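Local coordinates for protein Niban 2 (Homo sapiens, PDB 7CTP) that may suppress apoptosis and may promote melanoma cell invasion, as a cytosolic and membrane-associated protein with a PH domain, at residues L57-V62 with M440-Y445; Y445-L450 with E473-K478. One frame throughout, in Å; residues are numbered along the deposited sequence.

Contact 1: residues L57-V62 with M440-Y445; sequences LLWRKV and MDNAVY
The guanidinium of Arg60 grips the carboxylate of Asp441 side-on, using NE and NH2, in a salt bridge between the loop 57-62 and helix 422-455. NE of Arg60 donates to OD2 of Asp441 at 3.1 Å and also to OD1, while NH2 of Arg60 reaches OD1 of Asp441 at 3.0 Å from above the carboxylate plane. CG of Arg60 stands anti to its backbone N (chi1 -176°), and the chain bends at chi3 (-57°), which sets NE facing the carboxylate. CD1 of Tyr445 lies over one guanidinium face.

Aromatic packing centres on the Tyr445 ring. The CA of Arg60 sits over the middle of its face, 3.6 Å from the centroid, in a CH-pi contact, and CB of Leu58 meets the ring edge. A flat ring suits this place because the extended loop backbone can lie on it. ND2 of Asn442 meets CD1 of Trp59 obliquely at 3.1 Å, amide and indole planes 16° apart.

A water completes the mainly polar seam: it accepts from Arg60 N and donates to Asp441 OD2 and Asn442 OD1. An alanine in place of Arg60 would probably leave the buried carboxylate of Asp441 without this charged mate and uncover the part of the Tyr445 ring near CD1. Arginine and water meeting a buried acid thus fix the loop between helix 10-48 and strand 70-77, first of the PH-domain sheet, on helix 422-455.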
ATOM      1  N   LEU A  57      18.343  -9.497 -10.727  1.00 29.67           N
ATOM      2  CA  LEU A  57      18.723  -8.094 -10.776  1.00 30.23           C
ATOM      3  C   LEU A  57      19.326  -7.674  -9.444  1.00 31.41           C
ATOM      4  O   LEU A  57      19.048  -8.266  -8.394  1.00 34.30           O
ATOM      5  CB  LEU A  57      17.512  -7.210 -11.106  1.00 28.81           C
ATOM      6  CG  LEU A  57      16.935  -7.305 -12.522  1.00 37.28           C
ATOM      7  CD1 LEU A  57      15.618  -6.539 -12.641  1.00 30.59           C
ATOM      8  CD2 LEU A  57      17.938  -6.770 -13.527  1.00 28.91           C
ATOM      9  N   LEU A  58      20.179  -6.663  -9.496  1.00 32.45           N
ATOM     10  CA  LEU A  58      20.693  -6.054  -8.283  1.00 40.07           C
ATOM     11  C   LEU A  58      19.683  -5.042  -7.759  1.00 44.36           C
ATOM     12  O   LEU A  58      18.865  -4.509  -8.514  1.00 31.21           O
ATOM     13  CB  LEU A  58      22.030  -5.370  -8.547  1.00 32.42           C
ATOM     14  CG  LEU A  58      23.098  -6.266  -9.167  1.00 39.96           C
ATOM     15  CD1 LEU A  58      24.377  -5.485  -9.348  1.00 40.09           C
ATOM     16  CD2 LEU A  58      23.324  -7.498  -8.301  1.00 42.02           C
ATOM     17  N   TRP A  59      19.739  -4.790  -6.456  1.00 34.96           N
ATOM     18  CA  TRP A  59      18.876  -3.818  -5.799  1.00 35.15           C
ATOM     19  C   TRP A  59      19.731  -2.669  -5.273  1.00 42.55           C
ATOM     20  O   TRP A  59      20.778  -2.899  -4.659  1.00 35.99           O
ATOM     21  CB  TRP A  59      18.081  -4.459  -4.654  1.00 38.12           C
ATOM     22  CG  TRP A  59      17.223  -5.652  -5.048  1.00 51.59           C
ATOM     23  CD1 TRP A  59      16.965  -6.104  -6.315  1.00 52.36           C
ATOM     24  CD2 TRP A  59      16.507  -6.528  -4.160  1.00 68.89           C
ATOM     25  NE1 TRP A  59      16.138  -7.206  -6.268  1.00 57.24           N
ATOM     26  CE2 TRP A  59      15.843  -7.486  -4.958  1.00 66.92           C
ATOM     27  CE3 TRP A  59      16.365  -6.597  -2.768  1.00 70.43           C
ATOM     28  CZ2 TRP A  59      15.050  -8.499  -4.411  1.00 57.91           C
ATOM     29  CZ3 TRP A  59      15.576  -7.606  -2.227  1.00 67.68           C
ATOM     30  CH2 TRP A  59      14.929  -8.541  -3.048  1.00 65.53           C
ATOM     31  N   ARG A  60      19.287  -1.445  -5.535  1.00 31.63           N
ATOM     32  CA  ARG A  60      19.978  -0.249  -5.073  1.00 36.82           C
ATOM     33  C   ARG A  60      20.073  -0.254  -3.551  1.00 36.41           C
ATOM     34  O   ARG A  60      19.097  -0.554  -2.859  1.00 36.75           O
ATOM     35  CB  ARG A  60      19.216   0.974  -5.582  1.00 44.19           C
ATOM     36  CG  ARG A  60      19.818   2.308  -5.300  1.00 39.58           C
ATOM     37  CD  ARG A  60      18.822   3.398  -5.694  1.00 37.69           C
ATOM     38  NE  ARG A  60      18.436   3.289  -7.103  1.00 34.15           N
ATOM     39  CZ  ARG A  60      19.226   3.618  -8.120  1.00 37.48           C
ATOM     40  NH1 ARG A  60      20.443   4.101  -7.892  1.00 29.05           N
ATOM     41  NH2 ARG A  60      18.799   3.475  -9.373  1.00 35.89           N
ATOM     42  N   LYS A  61      21.261   0.048  -3.026  1.00 43.34           N
ATOM     43  CA  LYS A  61      21.507  -0.060  -1.591  1.00 39.95           C
ATOM     44  C   LYS A  61      21.437   1.277  -0.863  1.00 41.12           C
ATOM     45  O   LYS A  61      21.106   1.307   0.327  1.00 45.46           O
ATOM     46  CB  LYS A  61      22.871  -0.720  -1.350  1.00 44.45           C
ATOM     47  CG  LYS A  61      22.973  -2.125  -1.959  1.00 47.27           C
ATOM     48  CD  LYS A  61      24.181  -2.899  -1.446  1.00 60.20           C
ATOM     49  CE  LYS A  61      23.899  -4.396  -1.364  1.00 62.06           C
ATOM     50  NZ  LYS A  61      22.626  -4.777  -2.032  1.00 68.98           N
ATOM     51  N   VAL A  62      21.734   2.376  -1.547  1.00 38.26           N
ATOM     52  CA  VAL A  62      21.618   3.721  -0.992  1.00 39.14           C
ATOM     53  C   VAL A  62      20.580   4.445  -1.838  1.00 37.36           C
ATOM     54  O   VAL A  62      20.534   4.220  -3.056  1.00 35.92           O
ATOM     55  CB  VAL A  62      22.973   4.451  -1.016  1.00 48.68           C
ATOM     56  CG1 VAL A  62      23.608   4.329  -2.398  1.00 48.33           C
ATOM     57  CG2 VAL A  62      22.813   5.925  -0.650  1.00 49.26           C
ATOM     58  N   MET A 440      11.688  -1.574 -12.299  1.00 25.48           N
ATOM     59  CA  MET A 440      12.373  -0.593 -13.136  1.00 25.00           C
ATOM     60  C   MET A 440      13.619  -0.057 -12.440  1.00 30.15           C
ATOM     61  O   MET A 440      14.683   0.058 -13.062  1.00 27.57           O
ATOM     62  CB  MET A 440      11.431   0.550 -13.503  1.00 26.10           C
ATOM     63  CG  MET A 440      12.092   1.660 -14.310  1.00 26.15           C
ATOM     64  SD  MET A 440      12.550   1.108 -15.969  1.00 27.05           S
ATOM     65  CE  MET A 440      11.110   1.659 -16.868  1.00 28.50           C
ATOM     66  N   ASP A 441      13.513   0.264 -11.147  1.00 26.27           N
ATOM     67  CA  ASP A 441      14.682   0.755 -10.423  1.00 27.65           C
ATOM     68  C   ASP A 441      15.776  -0.300 -10.384  1.00 24.95           C
ATOM     69  O   ASP A 441      16.961   0.017 -10.542  1.00 27.51           O
ATOM     70  CB  ASP A 441      14.303   1.177  -9.004  1.00 28.53           C
ATOM     71  CG  ASP A 441      15.390   2.013  -8.331  1.00 26.76           C
ATOM     72  OD1 ASP A 441      15.862   2.998  -8.942  1.00 29.91           O
ATOM     73  OD2 ASP A 441      15.753   1.695  -7.173  1.00 33.65           O
ATOM     74  N   ASN A 442      15.398  -1.560 -10.185  1.00 25.47           N
ATOM     75  CA  ASN A 442      16.403  -2.620 -10.183  1.00 28.71           C
ATOM     76  C   ASN A 442      17.069  -2.743 -11.549  1.00 33.09           C
ATOM     77  O   ASN A 442      18.277  -2.987 -11.639  1.00 29.55           O
ATOM     78  CB  ASN A 442      15.779  -3.951  -9.773  1.00 27.02           C
ATOM     79  CG  ASN A 442      15.276  -3.948  -8.331  1.00 28.22           C
ATOM     80  OD1 ASN A 442      15.539  -3.011  -7.568  1.00 32.02           O
ATOM     81  ND2 ASN A 442      14.554  -4.994  -7.957  1.00 34.96           N
ATOM     82  N   ALA A 443      16.302  -2.563 -12.624  1.00 30.24           N
ATOM     83  CA  ALA A 443      16.871  -2.695 -13.964  1.00 27.85           C
ATOM     84  C   ALA A 443      17.899  -1.604 -14.233  1.00 30.94           C
ATOM     85  O   ALA A 443      18.994  -1.879 -14.750  1.00 30.53           O
ATOM     86  CB  ALA A 443      15.763  -2.679 -15.022  1.00 26.38           C
ATOM     87  N   VAL A 444      17.576  -0.355 -13.892  1.00 26.92           N
ATOM     88  CA  VAL A 444      18.518   0.725 -14.172  1.00 23.84           C
ATOM     89  C   VAL A 444      19.703   0.670 -13.216  1.00 31.66           C
ATOM     90  O   VAL A 444      20.837   0.960 -13.611  1.00 31.99           O
ATOM     91  CB  VAL A 444      17.817   2.095 -14.146  1.00 28.23           C
ATOM     92  CG1 VAL A 444      16.740   2.146 -15.230  1.00 31.24           C
ATOM     93  CG2 VAL A 444      17.251   2.387 -12.777  1.00 34.75           C
ATOM     94  N   TYR A 445      19.477   0.280 -11.955  1.00 27.70           N
ATOM     95  CA  TYR A 445      20.604   0.128 -11.033  1.00 28.51           C
ATOM     96  C   TYR A 445      21.550  -0.963 -11.516  1.00 36.07           C
ATOM     97  O   TYR A 445      22.776  -0.788 -11.526  1.00 34.76           O
ATOM     98  CB  TYR A 445      20.111  -0.191  -9.622  1.00 27.22           C
ATOM     99  CG  TYR A 445      21.249  -0.439  -8.646  1.00 29.37           C
ATOM    100  CD1 TYR A 445      22.052   0.608  -8.207  1.00 37.39           C
ATOM    101  CD2 TYR A 445      21.528  -1.718  -8.183  1.00 32.62           C
ATOM    102  CE1 TYR A 445      23.094   0.391  -7.327  1.00 34.08           C
ATOM    103  CE2 TYR A 445      22.573  -1.945  -7.301  1.00 31.78           C
ATOM    104  CZ  TYR A 445      23.349  -0.886  -6.878  1.00 40.23           C
ATOM    105  OH  TYR A 445      24.393  -1.099  -5.995  1.00 37.73           O
TER
HETATM  106  O   HOH W   1      16.819  -1.012  -6.868  1.00 37.12           O
HETATM  107  O   HOH W   2      21.069   3.595 -11.682  1.00 39.51           O
HETATM  108  O   HOH W   3      23.743   1.285  -4.056  1.00 44.09           O

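Contact 2: residues Y445-L450 with E473-K478; sequences YTFETL and ERVLKK
Arg474 meets Leu450 by laying one face of its guanidinium against a methyl group: CD1 of Leu450 stands over that face, offset toward the rim, with NH2 of Arg474 3.6 Å from it. Arginine suits this exposed border, since the flat face of its head can pack on a hydrocarbon while its charge stays near solvent.

Val475, the next residue, is buried in the interface. Its CG2 stands anti to the carbonyl carbon and touches Thr446 CG2 at 4.0 Å, the two side chains sliding past each other in opposite directions. The same methyl approaches the backbone of Phe447, 3.9 Å from its CA, and meets the edge of the Phe447 ring at CD1. A short branched residue fits here because Phe447 and Val475 are where the backbones come nearest, their CA atoms 6.2 Å apart. Val475 also touches Phe364 of helix 342-378, and Phe447 continues onto Val368 of that helix.

The motif is a helical hairpin: helix 422-455 and helix 464-511 follow one another in the chain and pack in roughly antiparallel fashion, the axes of the short segments 9.7 Å apart at an angle of 143°. No hydrogen bond passes between the two segments, and the polar OG1 of Thr446 is bonded instead to the carbonyl O of Asn442 in its own helix and to Leu58 N of the loop.

One turn beyond Arg474 comes Lys478, whose aliphatic chain serves as the packing surface. Its CE lies 4.0 Å from Leu450 CD1, and its CD nears the methyl of Thr446, a use of lysine that lets the chain cover apolar groups while NZ turns off at chi4 (-68°).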
ATOM      1  N   TYR A 445      19.477   0.280 -11.955  1.00 27.70           N
ATOM      2  CA  TYR A 445      20.604   0.128 -11.033  1.00 28.51           C
ATOM      3  C   TYR A 445      21.550  -0.963 -11.516  1.00 36.07           C
ATOM      4  O   TYR A 445      22.776  -0.788 -11.526  1.00 34.76           O
ATOM      5  CB  TYR A 445      20.111  -0.191  -9.622  1.00 27.22           C
ATOM      6  CG  TYR A 445      21.249  -0.439  -8.646  1.00 29.37           C
ATOM      7  CD1 TYR A 445      22.052   0.608  -8.207  1.00 37.39           C
ATOM      8  CD2 TYR A 445      21.528  -1.718  -8.183  1.00 32.62           C
ATOM      9  CE1 TYR A 445      23.094   0.391  -7.327  1.00 34.08           C
ATOM     10  CE2 TYR A 445      22.573  -1.945  -7.301  1.00 31.78           C
ATOM     11  CZ  TYR A 445      23.349  -0.886  -6.878  1.00 40.23           C
ATOM     12  OH  TYR A 445      24.393  -1.099  -5.995  1.00 37.73           O
ATOM     13  N   THR A 446      20.988  -2.110 -11.906  1.00 31.73           N
ATOM     14  CA  THR A 446      21.800  -3.199 -12.438  1.00 32.02           C
ATOM     15  C   THR A 446      22.550  -2.760 -13.690  1.00 40.26           C
ATOM     16  O   THR A 446      23.751  -3.031 -13.836  1.00 32.26           O
ATOM     17  CB  THR A 446      20.918  -4.407 -12.743  1.00 31.15           C
ATOM     18  OG1 THR A 446      20.251  -4.829 -11.545  1.00 27.79           O
ATOM     19  CG2 THR A 446      21.764  -5.553 -13.278  1.00 32.31           C
ATOM     20  N   PHE A 447      21.856  -2.076 -14.605  1.00 30.36           N
ATOM     21  CA  PHE A 447      22.502  -1.609 -15.829  1.00 34.37           C
ATOM     22  C   PHE A 447      23.685  -0.705 -15.515  1.00 34.89           C
ATOM     23  O   PHE A 447      24.766  -0.859 -16.093  1.00 34.49           O
ATOM     24  CB  PHE A 447      21.510  -0.871 -16.732  1.00 29.33           C
ATOM     25  CG  PHE A 447      22.109  -0.448 -18.051  1.00 27.04           C
ATOM     26  CD1 PHE A 447      22.292  -1.374 -19.069  1.00 31.56           C
ATOM     27  CD2 PHE A 447      22.522   0.864 -18.258  1.00 33.81           C
ATOM     28  CE1 PHE A 447      22.862  -0.997 -20.279  1.00 32.90           C
ATOM     29  CE2 PHE A 447      23.089   1.248 -19.463  1.00 34.06           C
ATOM     30  CZ  PHE A 447      23.255   0.321 -20.473  1.00 29.16           C
ATOM     31  N   GLU A 448      23.493   0.247 -14.598  1.00 30.04           N
ATOM     32  CA  GLU A 448      24.573   1.162 -14.240  1.00 35.86           C
ATOM     33  C   GLU A 448      25.751   0.403 -13.646  1.00 46.13           C
ATOM     34  O   GLU A 448      26.906   0.599 -14.050  1.00 42.31           O
ATOM     35  CB  GLU A 448      24.077   2.220 -13.253  1.00 42.17           C
ATOM     36  CG  GLU A 448      25.193   3.156 -12.787  1.00 46.77           C
ATOM     37  CD  GLU A 448      24.702   4.312 -11.942  1.00 53.94           C
ATOM     38  OE1 GLU A 448      23.562   4.249 -11.433  1.00 48.54           O
ATOM     39  OE2 GLU A 448      25.470   5.285 -11.780  1.00 53.20           O
ATOM     40  N   THR A 449      25.471  -0.483 -12.688  1.00 38.50           N
ATOM     41  CA  THR A 449      26.537  -1.217 -12.013  1.00 36.57           C
ATOM     42  C   THR A 449      27.305  -2.100 -12.988  1.00 47.85           C
ATOM     43  O   THR A 449      28.543  -2.125 -12.979  1.00 42.88           O
ATOM     44  CB  THR A 449      25.955  -2.047 -10.873  1.00 38.85           C
ATOM     45  OG1 THR A 449      25.145  -1.203 -10.046  1.00 36.80           O
ATOM     46  CG2 THR A 449      27.072  -2.640 -10.026  1.00 38.17           C
ATOM     47  N   LEU A 450      26.586  -2.823 -13.848  1.00 35.16           N
ATOM     48  CA  LEU A 450      27.249  -3.737 -14.774  1.00 38.23           C
ATOM     49  C   LEU A 450      27.983  -2.980 -15.876  1.00 43.09           C
ATOM     50  O   LEU A 450      29.045  -3.417 -16.330  1.00 42.58           O
ATOM     51  CB  LEU A 450      26.231  -4.711 -15.367  1.00 34.20           C
ATOM     52  CG  LEU A 450      25.611  -5.707 -14.393  1.00 38.10           C
ATOM     53  CD1 LEU A 450      24.983  -6.864 -15.146  1.00 36.20           C
ATOM     54  CD2 LEU A 450      26.647  -6.202 -13.389  1.00 48.38           C
ATOM     55  N   GLU A 473      21.551  -6.424 -23.049  1.00 31.25           N
ATOM     56  CA  GLU A 473      20.995  -7.753 -23.281  1.00 32.44           C
ATOM     57  C   GLU A 473      21.110  -8.627 -22.033  1.00 34.16           C
ATOM     58  O   GLU A 473      20.223  -9.445 -21.758  1.00 38.35           O
ATOM     59  CB  GLU A 473      21.686  -8.406 -24.479  1.00 44.93           C
ATOM     60  CG  GLU A 473      20.846  -9.441 -25.224  1.00 50.65           C
ATOM     61  CD  GLU A 473      19.533  -8.885 -25.768  1.00 56.14           C
ATOM     62  OE1 GLU A 473      19.519  -7.749 -26.294  1.00 57.49           O
ATOM     63  OE2 GLU A 473      18.509  -9.598 -25.664  1.00 66.58           O
ATOM     64  N   ARG A 474      22.187  -8.457 -21.257  1.00 33.49           N
ATOM     65  CA  ARG A 474      22.328  -9.202 -20.007  1.00 31.47           C
ATOM     66  C   ARG A 474      21.291  -8.766 -18.980  1.00 32.08           C
ATOM     67  O   ARG A 474      20.748  -9.601 -18.245  1.00 33.29           O
ATOM     68  CB  ARG A 474      23.727  -9.020 -19.424  1.00 34.62           C
ATOM     69  CG  ARG A 474      24.778  -9.947 -19.994  1.00 46.09           C
ATOM     70  CD  ARG A 474      26.154  -9.604 -19.446  1.00 54.49           C
ATOM     71  NE  ARG A 474      26.295  -9.934 -18.029  1.00 47.78           N
ATOM     72  CZ  ARG A 474      27.101  -9.289 -17.191  1.00 46.08           C
ATOM     73  NH1 ARG A 474      27.841  -8.276 -17.627  1.00 46.68           N
ATOM     74  NH2 ARG A 474      27.171  -9.654 -15.915  1.00 43.30           N
ATOM     75  N   VAL A 475      21.039  -7.461 -18.887  1.00 33.67           N
ATOM     76  CA  VAL A 475      20.078  -6.961 -17.909  1.00 35.61           C
ATOM     77  C   VAL A 475      18.663  -7.374 -18.297  1.00 30.87           C
ATOM     78  O   VAL A 475      17.835  -7.698 -17.437  1.00 30.23           O
ATOM     79  CB  VAL A 475      20.226  -5.433 -17.757  1.00 30.76           C
ATOM     80  CG1 VAL A 475      19.154  -4.862 -16.823  1.00 28.15           C
ATOM     81  CG2 VAL A 475      21.613  -5.102 -17.231  1.00 33.87           C
ATOM     82  N   LEU A 476      18.371  -7.397 -19.598  1.00 27.36           N
ATOM     83  CA  LEU A 476      17.055  -7.831 -20.054  1.00 29.39           C
ATOM     84  C   LEU A 476      16.772  -9.282 -19.672  1.00 32.15           C
ATOM     85  O   LEU A 476      15.636  -9.626 -19.317  1.00 32.32           O
ATOM     86  CB  LEU A 476      16.934  -7.638 -21.567  1.00 32.03           C
ATOM     87  CG  LEU A 476      16.847  -6.200 -22.083  1.00 29.03           C
ATOM     88  CD1 LEU A 476      16.935  -6.184 -23.612  1.00 31.78           C
ATOM     89  CD2 LEU A 476      15.569  -5.493 -21.599  1.00 33.17           C
ATOM     90  N   LYS A 477      17.781 -10.159 -19.740  1.00 30.77           N
ATOM     91  CA  LYS A 477      17.542 -11.548 -19.340  1.00 31.65           C
ATOM     92  C   LYS A 477      17.324 -11.654 -17.835  1.00 26.72           C
ATOM     93  O   LYS A 477      16.450 -12.406 -17.383  1.00 29.85           O
ATOM     94  CB  LYS A 477      18.688 -12.462 -19.796  1.00 35.53           C
ATOM     95  CG  LYS A 477      18.899 -12.432 -21.304  1.00 49.65           C
ATOM     96  CD  LYS A 477      19.356 -13.745 -21.930  1.00 63.75           C
ATOM     97  CE  LYS A 477      19.557 -13.581 -23.446  1.00 64.35           C
ATOM     98  NZ  LYS A 477      20.778 -12.792 -23.814  1.00 54.39           N
ATOM     99  N   LYS A 478      18.082 -10.888 -17.043  1.00 27.59           N
ATOM    100  CA  LYS A 478      17.815 -10.847 -15.606  1.00 28.61           C
ATOM    101  C   LYS A 478      16.431 -10.270 -15.334  1.00 30.05           C
ATOM    102  O   LYS A 478      15.707 -10.762 -14.458  1.00 26.09           O
ATOM    103  CB  LYS A 478      18.888 -10.032 -14.880  1.00 28.14           C
ATOM    104  CG  LYS A 478      20.312 -10.594 -15.019  1.00 32.10           C
ATOM    105  CD  LYS A 478      21.336  -9.638 -14.418  1.00 35.24           C
ATOM    106  CE  LYS A 478      22.767 -10.114 -14.673  1.00 41.82           C
ATOM    107  NZ  LYS A 478      23.084 -11.364 -13.928  1.00 43.77           N
TER

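From the N terminus, the chain leaves helix 10-48, passes through the loop 57-62 and runs on through the PH region and the long helices before contact 1 closes a loop of 377 intervening residues on helix 422-455. Contact 2 comes next in series, closing a short loop of 22 intervening residues, mostly helix, between that helix and helix 464-511; neither loop encloses or crosses the other. Tyr445 ends segment 440-445 and begins 445-450, though it does its packing in contact 1, and the centres lie about 9 Å apart. They touch directly: Leu58 N probably donates to Thr446 OG1 at 2.8 Å, and Leu57 CD2 packs on Lys478 CB. The loop is thereby joined to both hairpin arms.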